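Side-chain contacts in probable chitinase A (Chromobacterium violaceum, PDB 4TX8), which probably hydrolyses internal glycosidic bonds of chitin, as a calcium-binding family 18 glycoside hydrolase with a chitin-binding module: residues His107-Tyr112 with Tyr407-Pro412; Gly186-Asn191 with Gln197-Ser202; Leu217-Gly222 with Ser233-Ala238; Val291-Asn296 with Asp314-Gly319; Thr365-Leu370 with Ala414-Gln419. All coordinates share one frame; numbering follows the deposited sequence.

Interaction 1 of 5, residues His107-Tyr112 with Tyr407-Pro412; sequences HALVGY and YTFSRP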
# COMPACT_ATOMS: atom_id res chain seq x y z
N HIS A 107 -13.04 6.53 4.70
CA HIS A 107 -12.85 5.13 4.38
C HIS A 107 -12.10 5.05 3.06
O HIS A 107 -12.68 5.15 1.99
CB HIS A 107 -14.19 4.40 4.32
CG HIS A 107 -14.98 4.52 5.59
ND1 HIS A 107 -16.28 4.96 5.61
CD2 HIS A 107 -14.64 4.28 6.87
CE1 HIS A 107 -16.72 4.98 6.86
NE2 HIS A 107 -15.74 4.57 7.65
N ALA A 108 -10.78 4.87 3.16
CA ALA A 108 -9.89 5.07 2.03
C ALA A 108 -9.47 3.77 1.35
O ALA A 108 -9.31 2.74 2.00
CB ALA A 108 -8.66 5.84 2.48
N LEU A 109 -9.30 3.85 0.04
CA LEU A 109 -8.62 2.81 -0.72
C LEU A 109 -7.23 3.34 -1.06
O LEU A 109 -7.09 4.33 -1.78
CB LEU A 109 -9.39 2.45 -2.00
CG LEU A 109 -9.29 1.03 -2.58
CD1 LEU A 109 -9.39 1.06 -4.10
CD2 LEU A 109 -8.04 0.27 -2.14
N VAL A 110 -6.21 2.69 -0.50
CA VAL A 110 -4.83 3.09 -0.71
C VAL A 110 -4.16 2.11 -1.67
O VAL A 110 -4.29 0.90 -1.50
CB VAL A 110 -4.04 3.12 0.62
CG1 VAL A 110 -2.58 3.49 0.38
CG2 VAL A 110 -4.70 4.09 1.60
N GLY A 111 -3.45 2.63 -2.67
CA GLY A 111 -2.78 1.78 -3.63
C GLY A 111 -1.43 2.32 -4.08
O GLY A 111 -1.21 3.53 -4.07
N TYR A 112 -0.55 1.41 -4.49
CA TYR A 112 0.77 1.80 -4.97
C TYR A 112 0.80 1.92 -6.49
O TYR A 112 0.33 1.04 -7.20
CB TYR A 112 1.83 0.79 -4.51
CG TYR A 112 2.15 0.85 -3.04
CD1 TYR A 112 1.32 0.25 -2.10
CD2 TYR A 112 3.27 1.53 -2.58
CE1 TYR A 112 1.60 0.31 -0.75
CE2 TYR A 112 3.57 1.60 -1.23
CZ TYR A 112 2.72 0.99 -0.32
OH TYR A 112 3.02 1.06 1.02
N TYR A 407 -9.31 -3.92 -12.99
CA TYR A 407 -9.92 -3.25 -11.84
C TYR A 407 -10.80 -4.18 -11.01
O TYR A 407 -11.80 -3.75 -10.43
CB TYR A 407 -10.75 -2.04 -12.29
CG TYR A 407 -10.03 -1.10 -13.22
CD1 TYR A 407 -8.96 -0.33 -12.78
CD2 TYR A 407 -10.43 -0.96 -14.54
CE1 TYR A 407 -8.30 0.55 -13.63
CE2 TYR A 407 -9.79 -0.09 -15.40
CZ TYR A 407 -8.72 0.66 -14.94
OH TYR A 407 -8.07 1.53 -15.79
N THR A 408 -10.43 -5.45 -10.96
CA THR A 408 -11.23 -6.46 -10.26
C THR A 408 -11.14 -6.32 -8.74
O THR A 408 -11.96 -6.88 -8.02
CB THR A 408 -10.80 -7.88 -10.65
OG1 THR A 408 -9.38 -7.99 -10.54
CG2 THR A 408 -11.22 -8.18 -12.08
N PHE A 409 -10.15 -5.58 -8.26
CA PHE A 409 -10.04 -5.31 -6.84
C PHE A 409 -10.64 -3.95 -6.51
O PHE A 409 -11.53 -3.84 -5.67
CB PHE A 409 -8.58 -5.38 -6.37
CG PHE A 409 -8.40 -5.23 -4.88
CD1 PHE A 409 -8.29 -3.97 -4.30
CD2 PHE A 409 -8.34 -6.34 -4.06
CE1 PHE A 409 -8.13 -3.83 -2.93
CE2 PHE A 409 -8.17 -6.21 -2.69
CZ PHE A 409 -8.07 -4.95 -2.12
N SER A 410 -10.17 -2.91 -7.19
CA SER A 410 -10.55 -1.54 -6.87
C SER A 410 -12.05 -1.28 -7.00
O SER A 410 -12.63 -0.58 -6.17
CB SER A 410 -9.79 -0.55 -7.75
OG SER A 410 -10.05 -0.76 -9.12
N ARG A 411 -12.69 -1.83 -8.02
CA ARG A 411 -14.11 -1.55 -8.23
C ARG A 411 -14.99 -2.09 -7.09
O ARG A 411 -15.74 -1.31 -6.50
CB ARG A 411 -14.59 -2.11 -9.59
CG ARG A 411 -14.21 -1.24 -10.78
CD ARG A 411 -14.65 -1.88 -12.09
NE ARG A 411 -14.29 -1.05 -13.24
CZ ARG A 411 -14.38 -1.45 -14.51
NH1 ARG A 411 -14.80 -2.68 -14.80
NH2 ARG A 411 -14.03 -0.62 -15.48
N PRO A 412 -14.91 -3.39 -6.77
CA PRO A 412 -15.81 -3.81 -5.69
C PRO A 412 -15.39 -3.33 -4.31
O PRO A 412 -16.25 -3.09 -3.47
CB PRO A 412 -15.77 -5.34 -5.77
CG PRO A 412 -14.45 -5.65 -6.39
CD PRO A 412 -14.17 -4.53 -7.35
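Ser410 OG is hydrogen-bonded to Asp402 OD2, while the other oxygen of that carboxylate, OD1, accepts the backbone N of Phe409. One acidic group therefore takes two bonds from consecutive residues at the turn leading into helix 410-417. Arg411 N to Tyr407 O, at 3.2 Å, bonds the turn to itself. With its hydroxyl committed to Asp402, Ser410 meets Leu109 through carbon: Leu109 CD1 lies 4.0 Å from Ser410 CB and the same distance from its CA, so this methyl rests on the helix backbone as much as on the side chain. The second methyl, CD2, goes to Phe409 and stands 4.2 Å from CE1, at the edge of the ring and near its plane, not over a face. The two branches of one leucine thus serve two neighbouring residues, at a CA separation of 7.8 Å between Leu109 and Ser410. No hydrogen bond crosses between the two segments; all three touching residues are buried, and together they hide 105 Å² through dispersion contacts. Strand 108-114 pairs in parallel with both 135-143 and 393-397, which closes the curled sheet of the TIM barrel typical of GH18 enzymes, and helix 410-417, the last in the chain, packs on the outside of that closure. The benzyl group of Phe409 extends trans to the backbone N (chi1 -175°), which carries the ring to Val394 and Thr396 of strand 393-397 and to Val366 of helix 363-375. Trp133 touches both Leu109 and Ser410.

Interaction 2 of 5, residues Gly186-Asn191 with Gln197-Ser202; sequences GSVTLN and QNFVNS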
# COMPACT_ATOMS: atom_id res chain seq x y z
N GLY A 186 15.46 0.45 -1.71
CA GLY A 186 14.79 0.78 -0.46
C GLY A 186 15.62 0.50 0.77
O GLY A 186 15.08 0.26 1.85
N SER A 187 16.94 0.52 0.61
CA SER A 187 17.85 0.31 1.73
C SER A 187 18.39 1.63 2.25
O SER A 187 19.41 2.13 1.77
CB SER A 187 19.01 -0.61 1.33
OG SER A 187 18.54 -1.87 0.89
N VAL A 188 17.70 2.20 3.24
CA VAL A 188 18.09 3.48 3.81
C VAL A 188 19.07 3.31 4.97
O VAL A 188 18.87 2.46 5.83
CB VAL A 188 16.86 4.27 4.30
CG1 VAL A 188 17.27 5.66 4.78
CG2 VAL A 188 15.83 4.37 3.18
N THR A 189 20.13 4.11 4.98
CA THR A 189 21.06 4.12 6.10
C THR A 189 20.86 5.35 6.98
O THR A 189 21.03 6.48 6.54
CB THR A 189 22.53 4.08 5.63
OG1 THR A 189 22.77 5.16 4.72
CG2 THR A 189 22.85 2.76 4.95
N LEU A 190 20.50 5.11 8.24
CA LEU A 190 20.35 6.17 9.22
C LEU A 190 21.11 5.80 10.49
O LEU A 190 20.51 5.53 11.53
CB LEU A 190 18.88 6.43 9.54
CG LEU A 190 18.01 6.93 8.38
CD1 LEU A 190 16.57 7.11 8.84
CD2 LEU A 190 18.56 8.24 7.82
N ASN A 191 22.43 5.79 10.39
CA ASN A 191 23.28 5.32 11.48
C ASN A 191 23.90 6.45 12.29
O ASN A 191 24.37 6.23 13.41
CB ASN A 191 24.38 4.41 10.92
CG ASN A 191 23.82 3.14 10.30
OD1 ASN A 191 23.01 2.45 10.91
ND2 ASN A 191 24.24 2.85 9.08
N GLN A 197 20.38 14.08 8.64
CA GLN A 197 20.25 15.39 8.01
C GLN A 197 20.13 15.29 6.49
O GLN A 197 19.34 16.01 5.88
CB GLN A 197 21.44 16.28 8.39
CG GLN A 197 21.43 16.71 9.84
CD GLN A 197 20.11 17.35 10.25
OE1 GLN A 197 19.41 16.85 11.13
NE2 GLN A 197 19.76 18.45 9.60
N ASN A 198 20.90 14.39 5.88
CA ASN A 198 20.80 14.17 4.44
C ASN A 198 19.43 13.63 4.05
O ASN A 198 18.85 14.02 3.04
CB ASN A 198 21.89 13.20 3.96
CG ASN A 198 23.28 13.82 3.99
OD1 ASN A 198 23.42 15.04 4.00
ND2 ASN A 198 24.30 12.98 3.98
N PHE A 199 18.92 12.72 4.88
CA PHE A 199 17.57 12.17 4.73
C PHE A 199 16.54 13.29 4.74
O PHE A 199 15.75 13.42 3.81
CB PHE A 199 17.29 11.16 5.85
CG PHE A 199 15.93 10.51 5.79
CD1 PHE A 199 14.84 11.10 6.41
CD2 PHE A 199 15.76 9.30 5.15
CE1 PHE A 199 13.59 10.50 6.37
CE2 PHE A 199 14.52 8.69 5.11
CZ PHE A 199 13.44 9.29 5.72
N VAL A 200 16.57 14.09 5.80
CA VAL A 200 15.61 15.17 5.98
C VAL A 200 15.68 16.19 4.84
O VAL A 200 14.66 16.50 4.22
CB VAL A 200 15.85 15.89 7.32
CG1 VAL A 200 15.07 17.18 7.38
CG2 VAL A 200 15.46 14.97 8.48
N ASN A 201 16.88 16.69 4.56
CA ASN A 201 17.05 17.73 3.56
C ASN A 201 16.68 17.27 2.14
O ASN A 201 15.97 17.98 1.43
CB ASN A 201 18.49 18.24 3.57
CG ASN A 201 18.83 18.99 4.84
OD1 ASN A 201 17.95 19.48 5.55
ND2 ASN A 201 20.12 19.09 5.14
N SER A 202 17.15 16.09 1.74
CA SER A 202 16.90 15.64 0.37
C SER A 202 15.41 15.35 0.14
O SER A 202 14.88 15.69 -0.92
CB SER A 202 17.75 14.41 0.03
OG SER A 202 17.39 13.29 0.82
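Phe199 of helix 193-210 is the residue that receives Val188 and Leu190, two side chains of the loop leading from barrel strand 176-182 into that same helix; the loop of this TIM-barrel strand-to-helix connection thus folds back over the helix it feeds. Following the helix in sequence order, Asn198 sends ND2 to Asn146 O. Phe199 comes next and points at the loop, its CG trans to the backbone N (chi1 -179°). Leu190 spreads over it: CD1 lies over one ring face, and CD2 sits 3.7 Å from Phe199 CB and 4.0 Å from CD2 of the ring. The side chains of Val188 and Phe199 cross at about a right angle, and Val188 CG1 reaches the ring obliquely, 4.0 Å from Phe199 CD2. Ala238 of helix 230-246 also meets Phe199, placing the ring between loop and neighbouring helix. Val200 faces that helix as well, touching Gln241 and Lys245. Ser202 closes the segment: its OG donates to Asn198 O at 2.8 Å and its N to the same oxygen at 3.0 Å, the two reaching it from opposite faces of the carbonyl plane.

Interaction 3 of 5, residues Leu217-Gly222 with Ser233-Ala238; sequences LDLESG and SNLVSA. With CA (calcium ion), chain D.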
# COMPACT_ATOMS: atom_id res chain seq x y z
N LEU A 217 6.40 4.70 4.44
CA LEU A 217 7.56 3.88 4.79
C LEU A 217 7.33 2.41 4.45
O LEU A 217 6.56 1.71 5.10
CB LEU A 217 7.88 4.03 6.28
CG LEU A 217 8.05 5.47 6.78
CD1 LEU A 217 8.36 5.48 8.27
CD2 LEU A 217 9.14 6.20 5.99
N ASP A 218 8.01 1.96 3.40
CA ASP A 218 7.93 0.57 2.96
C ASP A 218 9.36 0.05 2.81
O ASP A 218 9.69 -0.60 1.83
CB ASP A 218 7.16 0.47 1.64
CG ASP A 218 6.87 -0.96 1.23
OD1 ASP A 218 6.92 -1.86 2.09
OD2 ASP A 218 6.60 -1.19 0.03
N LEU A 219 10.20 0.36 3.79
CA LEU A 219 11.64 0.23 3.62
C LEU A 219 12.32 -0.77 4.56
O LEU A 219 13.55 -0.87 4.56
CB LEU A 219 12.29 1.61 3.81
CG LEU A 219 11.82 2.49 4.98
CD1 LEU A 219 12.15 1.89 6.35
CD2 LEU A 219 12.40 3.88 4.87
N GLU A 220 11.54 -1.49 5.34
CA GLU A 220 12.10 -2.23 6.46
C GLU A 220 12.97 -3.42 6.05
O GLU A 220 13.88 -3.81 6.79
CB GLU A 220 10.98 -2.72 7.39
CG GLU A 220 10.15 -3.87 6.85
CD GLU A 220 8.93 -3.41 6.08
OE1 GLU A 220 8.91 -2.25 5.61
OE2 GLU A 220 7.98 -4.22 5.94
N SER A 221 12.72 -3.98 4.88
CA SER A 221 13.37 -5.23 4.52
C SER A 221 14.83 -5.05 4.14
O SER A 221 15.64 -5.95 4.35
CB SER A 221 12.62 -5.89 3.37
OG SER A 221 13.27 -7.07 2.92
N GLY A 222 15.17 -3.88 3.60
CA GLY A 222 16.55 -3.61 3.24
C GLY A 222 17.27 -2.63 4.15
O GLY A 222 18.46 -2.38 3.97
N SER A 233 15.65 4.52 16.21
CA SER A 233 15.55 5.85 16.81
C SER A 233 15.73 6.95 15.78
O SER A 233 15.01 7.95 15.80
CB SER A 233 16.59 6.02 17.92
OG SER A 233 16.32 5.16 19.01
N ASN A 234 16.70 6.77 14.88
CA ASN A 234 17.03 7.81 13.92
C ASN A 234 15.92 8.05 12.90
O ASN A 234 15.76 9.17 12.42
CB ASN A 234 18.33 7.47 13.20
CG ASN A 234 19.53 7.49 14.13
OD1 ASN A 234 19.49 8.09 15.20
ND2 ASN A 234 20.61 6.83 13.72
N LEU A 235 15.17 7.01 12.57
CA LEU A 235 14.08 7.14 11.60
C LEU A 235 12.96 8.02 12.16
O LEU A 235 12.43 8.88 11.46
CB LEU A 235 13.53 5.77 11.20
CG LEU A 235 12.39 5.74 10.18
CD1 LEU A 235 12.78 6.49 8.91
CD2 LEU A 235 11.98 4.31 9.86
N VAL A 236 12.60 7.79 13.42
CA VAL A 236 11.59 8.60 14.09
C VAL A 236 12.01 10.06 14.14
O VAL A 236 11.22 10.96 13.85
CB VAL A 236 11.31 8.09 15.51
CG1 VAL A 236 10.42 9.07 16.27
CG2 VAL A 236 10.67 6.71 15.47
N SER A 237 13.26 10.29 14.51
CA SER A 237 13.81 11.64 14.58
C SER A 237 13.81 12.30 13.20
O SER A 237 13.48 13.47 13.06
CB SER A 237 15.23 11.61 15.15
OG SER A 237 15.80 12.91 15.18
N ALA A 238 14.18 11.52 12.18
CA ALA A 238 14.25 12.03 10.82
C ALA A 238 12.88 12.45 10.30
O ALA A 238 12.73 13.52 9.71
CB ALA A 238 14.86 10.99 9.90
CA CA D . 6.99 -3.12 4.10
O HOH W 1 8.19 -4.81 2.62
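The Leu217-Asp218-Leu219-Glu220 sequence supplies the end of the DxxDxDxE signature of GH18 enzymes, running from barrel strand 214-218 into the loop beyond it, and the contact joins it to the following helix, 230-246, through leucines. Leu217 and Leu235 approach tip to tip, with Leu217 CD1 4.1 Å from Leu235 CD2. The same CD2 methyl lies 4.3 Å from Leu219 CD1, so one branch of the helix residue meets both the strand leucine and the loop leucine. The side chains of Leu217 and Leu235 together bridge the 10.0 Å between their CA atoms; on the helix side, CG trans to the backbone N (chi1 -179°) directs Leu235 at the strand. Asp218 and Glu220 bind the calcium ion. Asp218 OD1 is 2.4 Å from the metal; Glu220 is bidentate, with OE1 at 2.6 Å and OE2 at 2.4 Å. A bend at chi2 (-91°) brings the Glu220 carboxylate round to the ion. A water oxygen 2.5 Å from the calcium ion and Ala255 O complete the ligands found. Both acids have a second tie: Asp218 OD1 accepts from Gln292 NE2, and Glu220 OE2 from Glu257 N, bonds that help fix how each carboxylate is rotated. Alternate residues thus divide the work, Leu217 and Leu219 packing toward the helix while Asp218 and Glu220 coordinate calcium. Leu181 of strand 176-182 also touches both leucines. Strand 214-218, helix 230-246 and strand 251-254 make a beta-alpha-beta unit of the TIM barrel, whose first strand ends in the GH18 signature, here with calcium bound by its last two acids.

Interaction 4 of 5, residues Val291-Asn296 with Asp314-Gly319; sequences VQYYNN and DMLVGG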
# COMPACT_ATOMS: atom_id res chain seq x y z
N VAL A 291 -0.55 -2.48 7.67
CA VAL A 291 0.35 -3.62 7.73
C VAL A 291 0.11 -4.54 6.54
O VAL A 291 -1.02 -4.72 6.09
CB VAL A 291 0.16 -4.39 9.07
CG1 VAL A 291 0.70 -5.81 8.97
CG2 VAL A 291 0.84 -3.63 10.20
N GLN A 292 1.20 -5.08 6.00
CA GLN A 292 1.11 -6.02 4.89
C GLN A 292 0.79 -7.41 5.43
O GLN A 292 1.62 -8.06 6.06
CB GLN A 292 2.41 -6.02 4.08
CG GLN A 292 2.70 -4.67 3.42
CD GLN A 292 4.12 -4.54 2.89
OE1 GLN A 292 4.95 -5.43 3.07
NE2 GLN A 292 4.40 -3.42 2.23
N TYR A 293 -0.44 -7.86 5.20
CA TYR A 293 -0.84 -9.19 5.64
C TYR A 293 -0.65 -10.20 4.52
O TYR A 293 -1.56 -10.96 4.19
CB TYR A 293 -2.29 -9.18 6.13
CG TYR A 293 -2.48 -8.27 7.32
CD1 TYR A 293 -2.15 -8.70 8.60
CD2 TYR A 293 -2.98 -6.98 7.17
CE1 TYR A 293 -2.32 -7.86 9.70
CE2 TYR A 293 -3.15 -6.15 8.26
CZ TYR A 293 -2.82 -6.59 9.52
OH TYR A 293 -2.99 -5.76 10.60
N TYR A 294 0.53 -10.19 3.92
CA TYR A 294 0.86 -11.17 2.89
C TYR A 294 2.34 -11.52 2.90
O TYR A 294 3.16 -10.80 3.49
CB TYR A 294 0.45 -10.68 1.50
CG TYR A 294 0.76 -9.23 1.17
CD1 TYR A 294 -0.09 -8.20 1.58
CD2 TYR A 294 1.89 -8.88 0.43
CE1 TYR A 294 0.18 -6.88 1.28
CE2 TYR A 294 2.17 -7.56 0.12
CZ TYR A 294 1.30 -6.57 0.55
OH TYR A 294 1.56 -5.25 0.25
N ASN A 295 2.67 -12.64 2.26
CA ASN A 295 4.03 -13.14 2.13
C ASN A 295 4.68 -13.56 3.45
O ASN A 295 5.87 -13.84 3.48
CB ASN A 295 4.93 -12.09 1.46
CG ASN A 295 4.65 -11.92 -0.02
OD1 ASN A 295 3.98 -12.75 -0.63
ND2 ASN A 295 5.16 -10.84 -0.59
N ASN A 296 3.92 -13.61 4.54
CA ASN A 296 4.54 -13.96 5.82
C ASN A 296 3.74 -14.98 6.64
O ASN A 296 3.90 -15.06 7.86
CB ASN A 296 4.78 -12.70 6.64
CG ASN A 296 5.93 -11.87 6.09
OD1 ASN A 296 7.10 -12.14 6.37
ND2 ASN A 296 5.60 -10.86 5.29
N ASP A 314 -10.62 -13.04 9.23
CA ASP A 314 -10.24 -13.06 10.64
C ASP A 314 -8.85 -12.47 10.87
O ASP A 314 -8.65 -11.69 11.81
CB ASP A 314 -10.30 -14.49 11.19
CG ASP A 314 -11.69 -14.90 11.65
OD1 ASP A 314 -12.56 -14.02 11.87
OD2 ASP A 314 -11.91 -16.12 11.82
N MET A 315 -7.89 -12.85 10.02
CA MET A 315 -6.53 -12.33 10.16
C MET A 315 -6.49 -10.83 9.94
O MET A 315 -5.80 -10.10 10.65
CB MET A 315 -5.59 -13.04 9.18
CG MET A 315 -4.15 -12.52 9.18
SD MET A 315 -2.98 -13.53 8.28
CE MET A 315 -1.51 -12.55 8.37
N LEU A 316 -7.26 -10.36 8.97
CA LEU A 316 -7.34 -8.94 8.70
C LEU A 316 -7.98 -8.21 9.88
O LEU A 316 -7.50 -7.17 10.31
CB LEU A 316 -8.13 -8.66 7.42
CG LEU A 316 -7.60 -9.33 6.15
CD1 LEU A 316 -8.47 -8.94 4.96
CD2 LEU A 316 -6.14 -8.95 5.90
N VAL A 317 -9.06 -8.78 10.40
CA VAL A 317 -9.75 -8.19 11.54
C VAL A 317 -8.86 -8.26 12.78
O VAL A 317 -8.73 -7.28 13.52
CB VAL A 317 -11.09 -8.90 11.82
CG1 VAL A 317 -11.74 -8.35 13.09
CG2 VAL A 317 -12.03 -8.74 10.63
N GLY A 318 -8.23 -9.42 12.98
CA GLY A 318 -7.37 -9.64 14.13
C GLY A 318 -6.15 -8.73 14.15
O GLY A 318 -5.82 -8.14 15.18
N GLY A 319 -5.47 -8.63 13.01
CA GLY A 319 -4.32 -7.76 12.88
C GLY A 319 -4.69 -6.32 13.18
O GLY A 319 -3.96 -5.59 13.86
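The Tyr293 ring has Val291 CG1 on one face, 3.6 Å above the plane and displaced toward the rim, while Met315 CE of helix 313-325 comes in at the ring edge, 3.9 Å from CD1. Leu316 CD2 approaches obliquely and is 3.9 Å from both CB and CD2 of the tyrosine. The Tyr294 ring carries Gln292 CB on one face and has Asn295 ND2 in plane at its edge. Met315 reaches this far because its chain is extended from CG to CE, although its CB does not start toward Tyr293. Tyr293 lies just past barrel strand 288-292, and helix 313-325 packs on the outer wall of the TIM barrel beside the end of that strand, with Phe347 of strand 345-350 touching both Tyr293 and Leu316. Gly319 brings only backbone to the ring: its CA is 3.8 Å from Tyr293 CE1, and its C is 3.1 Å from the tyrosine OH. The absence of a side chain there is what allows the ring to lie so close. Tyr293 OH and Gly319 O are 3.4 Å apart but badly aligned for a hydrogen bond. No hydrogen bond therefore crosses; the hydroxyl packs on the Gly319 backbone and has a weak bond from Gln262 NE2, which also bonds Gly319 O.

Interaction 5 of 5, residues Thr365-Leu370 with Ala414-Gln419; sequences TVAKAL and AASLRQ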
# COMPACT_ATOMS: atom_id res chain seq x y z
N THR A 365 -14.02 -11.25 0.82
CA THR A 365 -13.28 -11.36 2.07
C THR A 365 -12.96 -9.98 2.64
O THR A 365 -13.13 -9.73 3.84
CB THR A 365 -11.97 -12.15 1.89
OG1 THR A 365 -12.26 -13.54 1.74
CG2 THR A 365 -11.05 -11.95 3.09
N VAL A 366 -12.50 -9.08 1.77
CA VAL A 366 -12.21 -7.71 2.18
C VAL A 366 -13.47 -7.04 2.71
O VAL A 366 -13.45 -6.43 3.79
CB VAL A 366 -11.63 -6.87 1.01
CG1 VAL A 366 -11.54 -5.40 1.39
CG2 VAL A 366 -10.26 -7.40 0.61
N ALA A 367 -14.57 -7.17 1.98
CA ALA A 367 -15.84 -6.58 2.39
C ALA A 367 -16.28 -7.10 3.76
O ALA A 367 -16.76 -6.33 4.60
CB ALA A 367 -16.92 -6.86 1.35
N LYS A 368 -16.10 -8.40 3.99
CA LYS A 368 -16.46 -9.01 5.27
C LYS A 368 -15.64 -8.44 6.42
O LYS A 368 -16.18 -8.15 7.48
CB LYS A 368 -16.28 -10.53 5.21
CG LYS A 368 -17.50 -11.29 4.70
CD LYS A 368 -17.18 -12.77 4.57
CE LYS A 368 -16.48 -13.30 5.81
NZ LYS A 368 -15.86 -14.64 5.58
N ALA A 369 -14.34 -8.29 6.20
CA ALA A 369 -13.45 -7.74 7.22
C ALA A 369 -13.82 -6.28 7.53
O ALA A 369 -13.79 -5.86 8.69
CB ALA A 369 -11.99 -7.84 6.78
N LEU A 370 -14.18 -5.53 6.50
CA LEU A 370 -14.55 -4.12 6.67
C LEU A 370 -15.82 -3.94 7.49
O LEU A 370 -15.83 -3.20 8.47
CB LEU A 370 -14.71 -3.44 5.31
CG LEU A 370 -13.43 -3.11 4.56
CD1 LEU A 370 -13.76 -2.55 3.18
CD2 LEU A 370 -12.58 -2.13 5.36
N ALA A 414 -13.78 -0.44 -3.47
CA ALA A 414 -14.18 0.95 -3.31
C ALA A 414 -15.68 1.05 -3.04
O ALA A 414 -16.11 1.88 -2.24
CB ALA A 414 -13.81 1.78 -4.53
N ALA A 415 -16.46 0.21 -3.71
CA ALA A 415 -17.90 0.18 -3.49
C ALA A 415 -18.23 -0.20 -2.05
O ALA A 415 -19.13 0.37 -1.44
CB ALA A 415 -18.57 -0.78 -4.47
N SER A 416 -17.49 -1.17 -1.52
CA SER A 416 -17.68 -1.61 -0.14
C SER A 416 -17.33 -0.49 0.85
O SER A 416 -18.08 -0.23 1.79
CB SER A 416 -16.83 -2.85 0.15
OG SER A 416 -17.26 -3.95 -0.64
N LEU A 417 -16.19 0.15 0.63
CA LEU A 417 -15.77 1.29 1.45
C LEU A 417 -16.80 2.41 1.40
O LEU A 417 -17.03 3.11 2.39
CB LEU A 417 -14.41 1.80 0.99
CG LEU A 417 -13.21 0.91 1.30
CD1 LEU A 417 -11.99 1.33 0.50
CD2 LEU A 417 -12.90 0.95 2.79
N ARG A 418 -17.42 2.56 0.24
CA ARG A 418 -18.37 3.63 -0.05
C ARG A 418 -19.75 3.35 0.55
O ARG A 418 -20.67 4.16 0.41
CB ARG A 418 -18.47 3.80 -1.57
CG ARG A 418 -19.09 5.08 -2.06
CD ARG A 418 -19.05 5.13 -3.58
NE ARG A 418 -17.68 5.18 -4.08
CZ ARG A 418 -17.16 4.31 -4.94
NH1 ARG A 418 -17.90 3.31 -5.41
NH2 ARG A 418 -15.90 4.44 -5.33
N GLN A 419 -19.87 2.20 1.22
CA GLN A 419 -21.13 1.65 1.74
C GLN A 419 -22.05 1.27 0.60
O GLN A 419 -22.13 0.10 0.22
CB GLN A 419 -21.84 2.65 2.67
CG GLN A 419 -20.96 3.19 3.79
CD GLN A 419 -20.44 2.09 4.68
OE1 GLN A 419 -21.10 1.08 4.91
NE2 GLN A 419 -19.23 2.28 5.20
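Helices 363-375 and 410-417 come closest at Ala367 and Ser416, whose CA atoms are 5.9 Å apart, with 7.6 Å between the CA atoms of Leu370 and Leu417, the next pair. At the near point the side chains are small: Ala367 CB rests 3.5 Å from Ser416 OG, a contact of methyl with hydroxyl oxygen, not a hydrogen bond. That oxygen is bonded to Pro412 O, one turn back in its own helix, and its chi1 of -64° sets it beside the backbone N, facing the alanine. One turn further on, Leu370 takes over. Its CD1 meets Leu417 CD2 at 3.6 Å and also comes to 4.3 Å from Ser416 CB; the two leucines cross obliquely, and Leu370 CD2 is 4.0 Å from Leu417 CD2. Both helices lie on the outside of the TIM barrel, 410-417 being the last of the chain, and beneath them Leu370 touches Phe347 of strand 345-350 and Val394 of strand 393-397. Leu417, whose CB does not head toward the other helix, still brings its branched end there and also meets His107. Past the helix end, Ala414 O sits 3.8 Å above the guanidinium plane of Arg418, over the centre of that group, while Arg418 NH2 makes a salt bridge to Asp132 OD1.

Overall arrangement
All five contacts lie within one GH18 barrel. Along the chain, interactions 2, 3 and 4 follow in series between the two segments of interaction 1, which brings the first barrel strand together with the last helix; interaction 5 crosses interaction 1, and both use helix 410-417. Interactions 2 and 3 are neighbours, with centres 9 Å apart, as are 1 and 5 at 10 Å, whereas 2 and 5 stand 37 Å apart on opposite sides of the chain centre. Interactions 1, 3 and 4 reach the same sheet. Asp218 OD1 to Gln292 NE2 joins interaction 3 to 4, and Leu316 and Val317 meet Ala369, linking 4 to 5. The contacts thus join strands, loops and outer helices at several places, interaction 3 carrying the calcium site.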